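Local atomic coordinates of trans-4-hydroxy-L-proline dehydratase (Clostridioides difficile 70-100-2010, PDB entry 6VXC), a protein that catalyses the radical dehydration of trans-4-hydroxy-L-proline to (S)-1-pyrroline-5-carboxylate, a glycyl radical reaction of anaerobic hydroxyproline degradation. Residues Gly527-Glu532 against Pro651-Gly656; Glu171-Arg176 against Ala464-Gly469; Met21-Phe26 against Glu389-Gln394. All blocks are in the same frame, centred on the assembly; numbering follows the deposited sequence.

Contact 1: residues Gly527-Glu532 against Pro651-Gly656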
ATOM      1  N   GLY A 527       5.751  -4.849 -20.689  1.00 13.44           N
ATOM      2  CA  GLY A 527       4.592  -4.010 -20.437  1.00 12.92           C
ATOM      3  C   GLY A 527       4.885  -2.903 -19.436  1.00 12.51           C
ATOM      4  O   GLY A 527       4.496  -1.754 -19.639  1.00 12.89           O
ATOM      5  N   ASN A 528       5.589  -3.233 -18.350  1.00 12.67           N
ATOM      6  CA  ASN A 528       5.967  -2.216 -17.367  1.00 11.78           C
ATOM      7  C   ASN A 528       6.714  -1.053 -18.016  1.00 11.53           C
ATOM      8  O   ASN A 528       6.482   0.109 -17.672  1.00 12.68           O
ATOM      9  CB  ASN A 528       6.857  -2.828 -16.288  1.00 11.25           C
ATOM     10  CG  ASN A 528       6.086  -3.620 -15.249  1.00 10.51           C
ATOM     11  OD1 ASN A 528       4.857  -3.718 -15.292  1.00 11.96           O
ATOM     12  ND2 ASN A 528       6.828  -4.242 -14.329  1.00 10.71           N
ATOM     13  N   ALA A 529       7.651  -1.351 -18.923  1.00 12.19           N
ATOM     14  CA  ALA A 529       8.451  -0.284 -19.528  1.00 12.51           C
ATOM     15  C   ALA A 529       7.577   0.655 -20.344  1.00 12.08           C
ATOM     16  O   ALA A 529       7.694   1.876 -20.240  1.00 15.56           O
ATOM     17  CB  ALA A 529       9.575  -0.870 -20.389  1.00 10.68           C
ATOM     18  N   VAL A 530       6.683   0.095 -21.158  1.00 13.77           N
ATOM     19  CA  VAL A 530       5.696   0.912 -21.861  1.00 12.39           C
ATOM     20  C   VAL A 530       4.909   1.764 -20.874  1.00 13.32           C
ATOM     21  O   VAL A 530       4.672   2.956 -21.106  1.00 14.31           O
ATOM     22  CB  VAL A 530       4.764   0.022 -22.706  1.00 15.23           C
ATOM     23  CG1 VAL A 530       3.578   0.828 -23.232  1.00 12.30           C
ATOM     24  CG2 VAL A 530       5.538  -0.613 -23.874  1.00 13.42           C
ATOM     25  N   ILE A 531       4.445   1.149 -19.780  1.00 12.98           N
ATOM     26  CA  ILE A 531       3.613   1.861 -18.809  1.00 11.23           C
ATOM     27  C   ILE A 531       4.404   2.955 -18.108  1.00 11.72           C
ATOM     28  O   ILE A 531       3.878   4.040 -17.832  1.00 13.68           O
ATOM     29  CB  ILE A 531       2.987   0.861 -17.813  1.00 13.01           C
ATOM     30  CG1 ILE A 531       1.947   0.013 -18.545  1.00 13.98           C
ATOM     31  CG2 ILE A 531       2.369   1.570 -16.604  1.00 11.52           C
ATOM     32  CD1 ILE A 531       1.547  -1.216 -17.803  1.00 11.86           C
ATOM     33  N   GLU A 532       5.675   2.691 -17.807  1.00 11.04           N
ATOM     34  CA  GLU A 532       6.507   3.708 -17.189  1.00 10.14           C
ATOM     35  C   GLU A 532       6.615   4.945 -18.081  1.00 15.39           C
ATOM     36  O   GLU A 532       6.546   6.078 -17.591  1.00 14.15           O
ATOM     37  CB  GLU A 532       7.892   3.134 -16.897  1.00 12.41           C
ATOM     38  CG  GLU A 532       8.734   4.027 -16.022  1.00 14.05           C
ATOM     39  CD  GLU A 532      10.079   3.437 -15.646  1.00 15.37           C
ATOM     40  OE1 GLU A 532      10.326   2.235 -15.918  1.00 14.20           O
ATOM     41  OE2 GLU A 532      10.879   4.201 -15.070  1.00 17.33           O
ATOM     42  N   PRO A 651      17.003  -2.887 -15.612  1.00 13.23           N
ATOM     43  CA  PRO A 651      16.874  -1.421 -15.599  1.00 10.31           C
ATOM     44  C   PRO A 651      15.428  -0.966 -15.727  1.00 12.03           C
ATOM     45  O   PRO A 651      14.604  -1.618 -16.361  1.00 12.89           O
ATOM     46  CB  PRO A 651      17.689  -0.975 -16.823  1.00 12.24           C
ATOM     47  CG  PRO A 651      17.840  -2.208 -17.689  1.00 16.16           C
ATOM     48  CD  PRO A 651      17.359  -3.419 -16.936  1.00 13.99           C
ATOM     49  N   THR A 652      15.126   0.166 -15.107  1.00 12.10           N
ATOM     50  CA  THR A 652      13.886   0.886 -15.349  1.00 12.32           C
ATOM     51  C   THR A 652      14.127   1.980 -16.389  1.00 13.67           C
ATOM     52  O   THR A 652      15.262   2.382 -16.636  1.00 14.54           O
ATOM     53  CB  THR A 652      13.344   1.520 -14.065  1.00 12.16           C
ATOM     54  OG1 THR A 652      14.216   2.588 -13.672  1.00 13.94           O
ATOM     55  CG2 THR A 652      13.211   0.463 -12.924  1.00 13.65           C
ATOM     56  N   VAL A 653      13.034   2.481 -16.969  1.00 12.62           N
ATOM     57  CA  VAL A 653      13.158   3.461 -18.049  1.00 18.62           C
ATOM     58  C   VAL A 653      13.815   4.731 -17.540  1.00 20.05           C
ATOM     59  O   VAL A 653      14.682   5.304 -18.201  1.00 20.94           O
ATOM     60  CB  VAL A 653      11.789   3.763 -18.680  1.00 13.24           C
ATOM     61  CG1 VAL A 653      11.901   4.907 -19.689  1.00 17.72           C
ATOM     62  CG2 VAL A 653      11.241   2.526 -19.361  1.00 17.26           C
ATOM     63  N   CYS A 654      13.472   5.143 -16.319  1.00 18.28           N
ATOM     64  CA  CYS A 654      13.886   6.438 -15.801  1.00 21.33           C
ATOM     65  C   CYS A 654      15.116   6.368 -14.907  1.00 23.18           C
ATOM     66  O   CYS A 654      15.297   7.233 -14.048  1.00 30.80           O
ATOM     67  CB  CYS A 654      12.714   7.105 -15.086  1.00 23.32           C
ATOM     68  SG  CYS A 654      11.381   7.461 -16.305  1.00 31.42           S
ATOM     69  N   GLY A 655      15.960   5.356 -15.091  1.00 19.95           N
ATOM     70  CA  GLY A 655      17.287   5.343 -14.515  1.00 23.02           C
ATOM     71  C   GLY A 655      17.477   4.604 -13.202  1.00 20.90           C
ATOM     72  O   GLY A 655      18.537   4.754 -12.586  1.00 21.93           O
ATOM     73  N   GLY A 656      16.507   3.803 -12.767  1.00 16.13           N
ATOM     74  CA  GLY A 656      16.645   2.963 -11.604  1.00 13.06           C
ATOM     75  C   GLY A 656      16.776   1.499 -11.977  1.00 14.00           C
ATOM     76  O   GLY A 656      17.217   1.149 -13.078  1.00 12.22           O
TER
HETATM   77  O   HOH W   1      12.230   4.165 -12.552  1.00 25.70           O

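Contact 2: residues Glu171-Arg176 against Ala464-Gly469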
ATOM      1  N   GLU A 171      -1.710  -5.517 -12.878  1.00 10.46           N
ATOM      2  CA  GLU A 171      -1.121  -4.283 -13.398  1.00 11.74           C
ATOM      3  C   GLU A 171      -1.560  -3.097 -12.542  1.00 11.30           C
ATOM      4  O   GLU A 171      -2.719  -2.683 -12.595  1.00 13.68           O
ATOM      5  CB  GLU A 171      -1.520  -4.053 -14.857  1.00 11.47           C
ATOM      6  CG  GLU A 171      -1.025  -2.713 -15.369  1.00 10.59           C
ATOM      7  CD  GLU A 171       0.430  -2.477 -15.041  1.00 12.43           C
ATOM      8  OE1 GLU A 171       1.253  -3.358 -15.352  1.00 15.31           O
ATOM      9  OE2 GLU A 171       0.757  -1.423 -14.474  1.00 14.10           O
ATOM     10  N   PHE A 172      -0.620  -2.528 -11.791  1.00 14.45           N
ATOM     11  CA  PHE A 172      -0.973  -1.509 -10.809  1.00 11.76           C
ATOM     12  C   PHE A 172      -1.399  -0.193 -11.445  1.00 14.06           C
ATOM     13  O   PHE A 172      -2.176   0.551 -10.845  1.00 13.33           O
ATOM     14  CB  PHE A 172       0.203  -1.277  -9.861  1.00 12.14           C
ATOM     15  CG  PHE A 172       0.032  -1.930  -8.525  1.00 11.76           C
ATOM     16  CD1 PHE A 172      -0.495  -3.215  -8.436  1.00 12.75           C
ATOM     17  CD2 PHE A 172       0.341  -1.250  -7.362  1.00 11.84           C
ATOM     18  CE1 PHE A 172      -0.688  -3.821  -7.206  1.00 12.14           C
ATOM     19  CE2 PHE A 172       0.159  -1.857  -6.123  1.00 14.36           C
ATOM     20  CZ  PHE A 172      -0.370  -3.149  -6.052  1.00 13.19           C
ATOM     21  N   MET A 173      -0.943   0.113 -12.659  1.00 14.17           N
ATOM     22  CA  MET A 173      -1.200   1.440 -13.204  1.00 15.04           C
ATOM     23  C   MET A 173      -2.410   1.483 -14.142  1.00 12.99           C
ATOM     24  O   MET A 173      -2.601   2.478 -14.848  1.00 14.77           O
ATOM     25  CB  MET A 173       0.053   1.980 -13.902  1.00 12.39           C
ATOM     26  CG  MET A 173       0.881   2.907 -13.017  1.00 12.26           C
ATOM     27  SD  MET A 173       1.385   2.104 -11.457  1.00 15.60           S
ATOM     28  CE  MET A 173       2.675   1.011 -12.025  1.00 12.36           C
ATOM     29  N   GLU A 174      -3.265   0.457 -14.125  1.00 13.06           N
ATOM     30  CA  GLU A 174      -4.422   0.480 -15.015  1.00 12.48           C
ATOM     31  C   GLU A 174      -5.503   1.445 -14.542  1.00 15.22           C
ATOM     32  O   GLU A 174      -6.240   1.985 -15.369  1.00 16.80           O
ATOM     33  CB  GLU A 174      -5.008  -0.925 -15.195  1.00 15.66           C
ATOM     34  CG  GLU A 174      -5.594  -1.592 -13.948  1.00 13.99           C
ATOM     35  CD  GLU A 174      -6.553  -2.723 -14.311  1.00 18.89           C
ATOM     36  OE1 GLU A 174      -6.192  -3.911 -14.102  1.00 19.70           O
ATOM     37  OE2 GLU A 174      -7.657  -2.414 -14.832  1.00 19.92           O
ATOM     38  N   GLN A 175      -5.661   1.629 -13.231  1.00 14.90           N
ATOM     39  CA  GLN A 175      -6.699   2.503 -12.698  1.00 13.15           C
ATOM     40  C   GLN A 175      -6.181   3.524 -11.697  1.00 13.50           C
ATOM     41  O   GLN A 175      -6.986   4.266 -11.124  1.00 15.38           O
ATOM     42  CB  GLN A 175      -7.795   1.675 -12.034  1.00 18.45           C
ATOM     43  CG  GLN A 175      -8.607   0.826 -13.003  1.00 16.39           C
ATOM     44  CD  GLN A 175      -9.522  -0.111 -12.276  1.00 15.70           C
ATOM     45  OE1 GLN A 175     -10.168   0.279 -11.298  1.00 15.72           O
ATOM     46  NE2 GLN A 175      -9.586  -1.361 -12.735  1.00 14.12           N
ATOM     47  N   ARG A 176      -4.880   3.548 -11.436  1.00  9.79           N
ATOM     48  CA  ARG A 176      -4.292   4.442 -10.455  1.00 12.93           C
ATOM     49  C   ARG A 176      -2.925   4.864 -10.947  1.00 13.68           C
ATOM     50  O   ARG A 176      -2.316   4.195 -11.786  1.00 15.26           O
ATOM     51  CB  ARG A 176      -4.165   3.794  -9.058  1.00 11.14           C
ATOM     52  CG  ARG A 176      -5.458   3.224  -8.521  1.00 12.84           C
ATOM     53  CD  ARG A 176      -5.341   2.817  -7.070  1.00 12.58           C
ATOM     54  NE  ARG A 176      -5.461   3.968  -6.190  1.00 13.43           N
ATOM     55  CZ  ARG A 176      -5.489   3.897  -4.865  1.00 13.16           C
ATOM     56  NH1 ARG A 176      -5.403   2.712  -4.261  1.00 16.13           N
ATOM     57  NH2 ARG A 176      -5.618   5.004  -4.157  1.00 14.56           N
ATOM     58  N   ALA A 464      11.350   7.339  -5.517  1.00 13.33           N
ATOM     59  CA  ALA A 464      10.203   6.748  -6.184  1.00 12.91           C
ATOM     60  C   ALA A 464      10.414   5.241  -6.164  1.00 12.00           C
ATOM     61  O   ALA A 464      11.336   4.725  -6.804  1.00 14.26           O
ATOM     62  CB  ALA A 464      10.061   7.278  -7.607  1.00 15.53           C
ATOM     63  N   TYR A 465       9.584   4.536  -5.409  1.00 11.40           N
ATOM     64  CA  TYR A 465       9.671   3.078  -5.315  1.00 11.18           C
ATOM     65  C   TYR A 465       8.287   2.555  -5.666  1.00 14.54           C
ATOM     66  O   TYR A 465       7.380   2.553  -4.833  1.00 16.89           O
ATOM     67  CB  TYR A 465      10.176   2.596  -3.938  1.00 12.83           C
ATOM     68  CG  TYR A 465       9.488   3.107  -2.669  1.00 14.15           C
ATOM     69  CD1 TYR A 465       9.580   4.442  -2.293  1.00 13.08           C
ATOM     70  CD2 TYR A 465       8.841   2.224  -1.795  1.00 13.78           C
ATOM     71  CE1 TYR A 465       8.979   4.909  -1.111  1.00 14.21           C
ATOM     72  CE2 TYR A 465       8.255   2.672  -0.623  1.00 13.31           C
ATOM     73  CZ  TYR A 465       8.324   4.014  -0.282  1.00 17.87           C
ATOM     74  OH  TYR A 465       7.727   4.450   0.889  1.00 16.79           O
ATOM     75  N   VAL A 466       8.141   2.145  -6.939  1.00 15.49           N
ATOM     76  CA  VAL A 466       6.850   1.895  -7.568  1.00 12.86           C
ATOM     77  C   VAL A 466       6.594   0.388  -7.609  1.00  9.84           C
ATOM     78  O   VAL A 466       7.423  -0.382  -8.101  1.00 10.54           O
ATOM     79  CB  VAL A 466       6.799   2.508  -8.980  1.00 11.35           C
ATOM     80  CG1 VAL A 466       5.479   2.174  -9.668  1.00  8.78           C
ATOM     81  CG2 VAL A 466       7.018   4.034  -8.932  1.00 12.95           C
ATOM     82  N   LEU A 467       5.441  -0.024  -7.095  1.00 12.94           N
ATOM     83  CA  LEU A 467       4.963  -1.391  -7.256  1.00 12.08           C
ATOM     84  C   LEU A 467       4.243  -1.486  -8.596  1.00 10.80           C
ATOM     85  O   LEU A 467       3.445  -0.603  -8.929  1.00 12.96           O
ATOM     86  CB  LEU A 467       4.006  -1.762  -6.122  1.00 11.62           C
ATOM     87  CG  LEU A 467       4.608  -2.347  -4.834  1.00 12.67           C
ATOM     88  CD1 LEU A 467       5.731  -1.484  -4.319  1.00 13.57           C
ATOM     89  CD2 LEU A 467       3.542  -2.508  -3.767  1.00 14.71           C
ATOM     90  N   THR A 468       4.529  -2.532  -9.382  1.00 10.93           N
ATOM     91  CA  THR A 468       3.912  -2.635 -10.704  1.00 11.65           C
ATOM     92  C   THR A 468       2.842  -3.719 -10.812  1.00 11.58           C
ATOM     93  O   THR A 468       2.097  -3.719 -11.799  1.00 14.74           O
ATOM     94  CB  THR A 468       4.974  -2.858 -11.808  1.00 12.15           C
ATOM     95  OG1 THR A 468       5.610  -4.126 -11.641  1.00  9.92           O
ATOM     96  CG2 THR A 468       6.043  -1.749 -11.817  1.00  9.20           C
ATOM     97  N   GLY A 469       2.743  -4.627  -9.851  1.00  9.31           N
ATOM     98  CA  GLY A 469       1.715  -5.649  -9.846  1.00 10.18           C
ATOM     99  C   GLY A 469       2.213  -6.936  -9.212  1.00 11.20           C
ATOM    100  O   GLY A 469       3.408  -7.187  -9.107  1.00 11.29           O
TER

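Contact 3: residues Met21-Phe26 against Glu389-Gln394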
ATOM      1  N   MET A  21     -17.312   4.632  27.266  1.00 30.00           N
ATOM      2  CA  MET A  21     -18.240   5.455  26.462  1.00 30.00           C
ATOM      3  C   MET A  21     -17.977   5.187  24.954  1.00 30.00           C
ATOM      4  O   MET A  21     -17.846   4.065  24.489  1.00 30.00           O
ATOM      5  CB  MET A  21     -17.896   6.930  26.787  1.00 30.00           C
ATOM      6  N   ALA A  22     -18.004   6.256  24.213  1.00 22.90           N
ATOM      7  CA  ALA A  22     -17.696   6.442  22.832  1.00 18.03           C
ATOM      8  C   ALA A  22     -16.196   6.622  22.718  1.00 18.62           C
ATOM      9  O   ALA A  22     -15.603   7.200  23.571  1.00 18.20           O
ATOM     10  CB  ALA A  22     -18.409   7.670  22.357  1.00 15.49           C
ATOM     11  N   ARG A  23     -15.622   6.155  21.632  1.00 18.12           N
ATOM     12  CA  ARG A  23     -14.203   6.273  21.420  1.00 14.94           C
ATOM     13  C   ARG A  23     -13.800   7.702  21.094  1.00 13.33           C
ATOM     14  O   ARG A  23     -14.488   8.394  20.442  1.00 17.09           O
ATOM     15  CB  ARG A  23     -13.700   5.247  20.416  1.00 14.35           C
ATOM     16  CG  ARG A  23     -13.645   3.849  20.945  1.00 14.65           C
ATOM     17  CD  ARG A  23     -13.125   2.843  19.927  1.00 15.38           C
ATOM     18  NE  ARG A  23     -13.009   1.525  20.496  1.00 14.55           N
ATOM     19  CZ  ARG A  23     -12.015   1.104  21.233  1.00 14.50           C
ATOM     20  NH1 ARG A  23     -11.011   1.874  21.510  1.00 15.35           N
ATOM     21  NH2 ARG A  23     -12.045  -0.096  21.705  1.00 17.12           N
ATOM     22  N   GLY A  24     -12.629   8.080  21.554  1.00 15.00           N
ATOM     23  CA  GLY A  24     -12.152   9.456  21.452  1.00 11.10           C
ATOM     24  C   GLY A  24     -11.864   9.897  22.874  1.00 14.68           C
ATOM     25  O   GLY A  24     -12.630   9.632  23.795  1.00 17.26           O
ATOM     26  N   THR A  25     -10.705  10.526  23.069  1.00 14.35           N
ATOM     27  CA  THR A  25     -10.300  10.934  24.413  1.00 14.16           C
ATOM     28  C   THR A  25     -11.069  12.161  24.887  1.00 15.10           C
ATOM     29  O   THR A  25     -11.308  12.312  26.086  1.00 17.14           O
ATOM     30  CB  THR A  25      -8.789  11.202  24.431  1.00 15.97           C
ATOM     31  OG1 THR A  25      -8.097  10.026  24.011  1.00 14.23           O
ATOM     32  CG2 THR A  25      -8.293  11.587  25.823  1.00 14.89           C
ATOM     33  N   PHE A  26     -11.515  13.009  23.969  1.00 16.90           N
ATOM     34  CA  PHE A  26     -12.193  14.243  24.312  1.00 18.31           C
ATOM     35  C   PHE A  26     -13.546  14.303  23.628  1.00 19.55           C
ATOM     36  O   PHE A  26     -13.802  13.607  22.638  1.00 18.57           O
ATOM     37  CB  PHE A  26     -11.328  15.454  23.942  1.00 16.39           C
ATOM     38  CG  PHE A  26      -9.942  15.341  24.462  1.00 17.71           C
ATOM     39  CD1 PHE A  26      -9.656  15.695  25.775  1.00 20.18           C
ATOM     40  CD2 PHE A  26      -8.934  14.809  23.676  1.00 17.24           C
ATOM     41  CE1 PHE A  26      -8.381  15.566  26.283  1.00 16.24           C
ATOM     42  CE2 PHE A  26      -7.652  14.678  24.169  1.00 17.30           C
ATOM     43  CZ  PHE A  26      -7.373  15.059  25.486  1.00 17.67           C
ATOM     44  N   GLU A 389      -6.921   4.312  21.389  1.00 12.09           N
ATOM     45  CA  GLU A 389      -8.235   4.880  21.677  1.00 12.21           C
ATOM     46  C   GLU A 389      -9.129   4.903  20.437  1.00 13.63           C
ATOM     47  O   GLU A 389     -10.292   4.494  20.493  1.00 15.27           O
ATOM     48  CB  GLU A 389      -8.091   6.296  22.236  1.00 14.52           C
ATOM     49  CG  GLU A 389      -9.446   6.980  22.493  1.00 13.20           C
ATOM     50  CD  GLU A 389     -10.220   6.341  23.644  1.00 13.97           C
ATOM     51  OE1 GLU A 389      -9.575   5.944  24.634  1.00 19.34           O
ATOM     52  OE2 GLU A 389     -11.455   6.226  23.550  1.00 14.81           O
ATOM     53  N   MET A 390      -8.611   5.390  19.306  1.00 14.60           N
ATOM     54  CA  MET A 390      -9.477   5.650  18.152  1.00 11.94           C
ATOM     55  C   MET A 390      -9.964   4.370  17.464  1.00 12.83           C
ATOM     56  O   MET A 390     -11.083   4.344  16.936  1.00 16.64           O
ATOM     57  CB  MET A 390      -8.750   6.541  17.144  1.00 11.13           C
ATOM     58  CG  MET A 390      -8.398   7.940  17.691  1.00 13.03           C
ATOM     59  SD  MET A 390      -9.785   8.822  18.446  1.00 18.45           S
ATOM     60  CE  MET A 390     -10.664   9.386  17.005  1.00 15.72           C
ATOM     61  N   LYS A 391      -9.156   3.318  17.455  1.00 13.71           N
ATOM     62  CA  LYS A 391      -9.484   2.046  16.813  1.00 12.83           C
ATOM     63  C   LYS A 391     -10.090   2.257  15.413  1.00 13.40           C
ATOM     64  O   LYS A 391     -11.176   1.781  15.090  1.00 13.71           O
ATOM     65  CB  LYS A 391     -10.410   1.220  17.709  1.00 13.14           C
ATOM     66  CG  LYS A 391     -10.479  -0.267  17.325  1.00 12.44           C
ATOM     67  CD  LYS A 391     -11.411  -1.098  18.223  1.00 13.26           C
ATOM     68  CE  LYS A 391     -11.480  -2.542  17.726  1.00 16.44           C
ATOM     69  NZ  LYS A 391     -12.181  -3.484  18.653  1.00 29.65           N
ATOM     70  N   LEU A 392      -9.336   2.971  14.571  1.00 12.80           N
ATOM     71  CA  LEU A 392      -9.711   3.238  13.183  1.00 11.29           C
ATOM     72  C   LEU A 392      -8.771   2.503  12.235  1.00 11.14           C
ATOM     73  O   LEU A 392      -7.560   2.442  12.470  1.00 11.34           O
ATOM     74  CB  LEU A 392      -9.671   4.738  12.881  1.00  9.44           C
ATOM     75  CG  LEU A 392     -10.632   5.627  13.691  1.00 10.12           C
ATOM     76  CD1 LEU A 392     -10.325   7.102  13.445  1.00 10.33           C
ATOM     77  CD2 LEU A 392     -12.115   5.300  13.420  1.00 11.44           C
ATOM     78  N   ILE A 393      -9.329   1.933  11.162  1.00 11.07           N
ATOM     79  CA  ILE A 393      -8.493   1.160  10.240  1.00 12.48           C
ATOM     80  C   ILE A 393      -7.693   2.032   9.286  1.00 12.17           C
ATOM     81  O   ILE A 393      -6.779   1.526   8.625  1.00 13.36           O
ATOM     82  CB  ILE A 393      -9.320   0.126   9.444  1.00 10.71           C
ATOM     83  CG1 ILE A 393     -10.429   0.788   8.628  1.00 14.46           C
ATOM     84  CG2 ILE A 393      -9.866  -0.951  10.364  1.00 13.15           C
ATOM     85  CD1 ILE A 393     -11.244  -0.222   7.819  1.00 13.67           C
ATOM     86  N   GLN A 394      -7.992   3.321   9.221  1.00 11.85           N
ATOM     87  CA  GLN A 394      -7.109   4.306   8.602  1.00 12.08           C
ATOM     88  C   GLN A 394      -6.816   5.371   9.648  1.00 11.02           C
ATOM     89  O   GLN A 394      -7.718   5.758  10.371  1.00 11.42           O
ATOM     90  CB  GLN A 394      -7.751   4.964   7.386  1.00 12.35           C
ATOM     91  CG  GLN A 394      -8.107   4.044   6.236  1.00 15.61           C
ATOM     92  CD  GLN A 394      -8.140   4.814   4.915  1.00 15.92           C
ATOM     93  OE1 GLN A 394      -7.110   4.960   4.257  1.00 15.97           O
ATOM     94  NE2 GLN A 394      -9.311   5.298   4.525  1.00 12.33           N
TER
HETATM   95  O   HOH W   2      -7.955   7.990  25.665  1.00 16.01           O

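Contact 1: residues Gly527-Glu532 against Pro651-Gly656
Glu532 reaches from helix 506-538 and lays its carboxylate over the backbone at the start of a turn, against Thr652, Val653 and Cys654. Its CG stands anti to the backbone N (chi1 -169°), and the chain runs on extended, which carries the acid well clear of the helix. The N-H of Val653 gives a hydrogen bond to Glu532 OE1, with N and OE1 2.9 Å apart and an N-H...O angle of 161°. The N-H of Cys654 bonds to Glu532 OE2, N to OE2 3.0 Å, and is more bent at 143°. Both donors come from above the carboxylate plane. The group is therefore held by a flat side and its rotation is restrained.

A water adds a third bond to this acid. It donates to Glu532 OE2 at 2.9 Å and also hydrogen-bonds to Thr652 OG1. The same Thr652 OG1 accepts a hydrogen bond from Gly656 N at 2.7 Å, which ties Thr652 to the residue just after the turn. Beside the polar grip lies a small apolar contact: Ala529 CB meets Val653 CG2 at 3.9 Å. The side chains of Val653 and Glu532 run antiparallel alongside each other, and Val653 CB packs 3.5 Å from Glu532 CD. Cys654 SG lies beside the acid, 3.5 Å from Glu532 OE2.

Arg568 of strand 565-573 makes a long, weak ion pair with Glu532 OE1. Together with the amide and water bonds it would probably favour the charged form of the acid. The pattern is that of a helix carboxylate binding consecutive backbone amides of a type I beta turn, Thr652 to Gly655. Here it ties helix 506-538 to the loop leading into strand 657-661, an outermost strand of a three-stranded parallel sheet.

Contact 2: residues Glu171-Arg176 against Ala464-Gly469
This is a buried contact between a loop and an edge strand: residues 171-176 pack against strand 463-472, near the probable active site. One backbone hydrogen bond joins them, from the N-H of Phe172 to Thr468 O, with N and O 3.0 Å apart. The donor lies above the carbonyl plane.

Phe172 carries most of the side-chain contact. Its ring and Leu467 lie side by side and point the same way, with Phe172 CE2 3.8 Å from Leu467 CB. Phe172 CD1 sits 3.6 Å from Gly469 CA, and the ring lies against the backbone at Gly469. Met173 crosses Val466 at a slant. Bends at chi2 (57°) and chi3 (75°) bring its methyl to the strand, where Met173 CE lies 3.8 Å from Val466 CG1 and 3.6 Å from Leu467 O.

Glu171 fixes the loop from within. Its OE2 accepts the N-H of Met173 at 2.9 Å on the anti side of the carboxylate. Its OE1 forms a salt bridge with Lys524, which also bonds to Thr468 O. One lysine thus links both segments to helix 506-538.

Leu467 packs close to Glu456, probably the proton acceptor, and lies about 7 Å, side chain to side chain, from Cys454, probably the radical cysteine. A glycerol, probably from the crystallisation liquor, lies about 4 Å from the Phe172 side chain. The strand pairs in parallel with strand 565-573, while helix 506-538 covers Glu171 and Met173, and helix 348-353 touches Phe172.

Contact 3: residues Met21-Phe26 against Glu389-Gln394
Arg23 and Glu389 make the first shell: Arg23 reaches the backbone of Glu389, and Glu389 reaches that of Gly24. The N-H of Arg23 NH1 bonds to Glu389 O at 2.9 Å, with the acceptor in the guanidinium plane. In return, the N-H of Gly24 bonds to Glu389 OE2, N to OE2 3.0 Å, on the anti side of the carboxylate. The guanidinium and carboxylate planes are turned 46° apart, and Arg23 NH1 stays 4.8 Å from Glu389 OE2.

Lys391 lies over one face of the guanidinium. It touches the group with its CD methylene, 3.7 Å from Arg23 NH2. The two chains cross at a slant.

The bend of Glu389 at chi2 (69°) turns its acid back toward the N-terminal loop. Lys391, with positive phi, is the first residue to leave the helix. Met390 SD rests 3.9 Å from Gly24 CA. A water donates to both Thr25 OG1 and Glu389 OE1, at 2.6 Å from Thr25 OG1. Thr25 OG1 also hydrogen-bonds to Glu332.

Further out, Arg33 of helix 27-38 bonds to Met390 O and Lys391 O. The N-terminal loop thus crosses the C-terminal end of helix 378-390 just before helix 27-38 begins, with helix 324-339 packing on Met390 and Thr25.

Contact 2 is the core contact. All its touching residues are buried, and it combines apolar packing with one backbone bond near the probable catalytic residues. Contacts 1 and 3 are only partly buried and lie on opposite sides of the chain's centre. In both, a water joins the two segments, and a helix glutamate accepts two loop amides in contact 1 and one in contact 3. Contact 3 adds an arginine gripping a helix-end carbonyl. Contacts 1 and 2 touch: Ile531 packs on Glu171 and Met173, and helix 506-538 serves both. Contact 2 lies on one outermost strand of the three-stranded parallel sheet, while the loop of contact 1 leads into the other. Contact 3 stands apart.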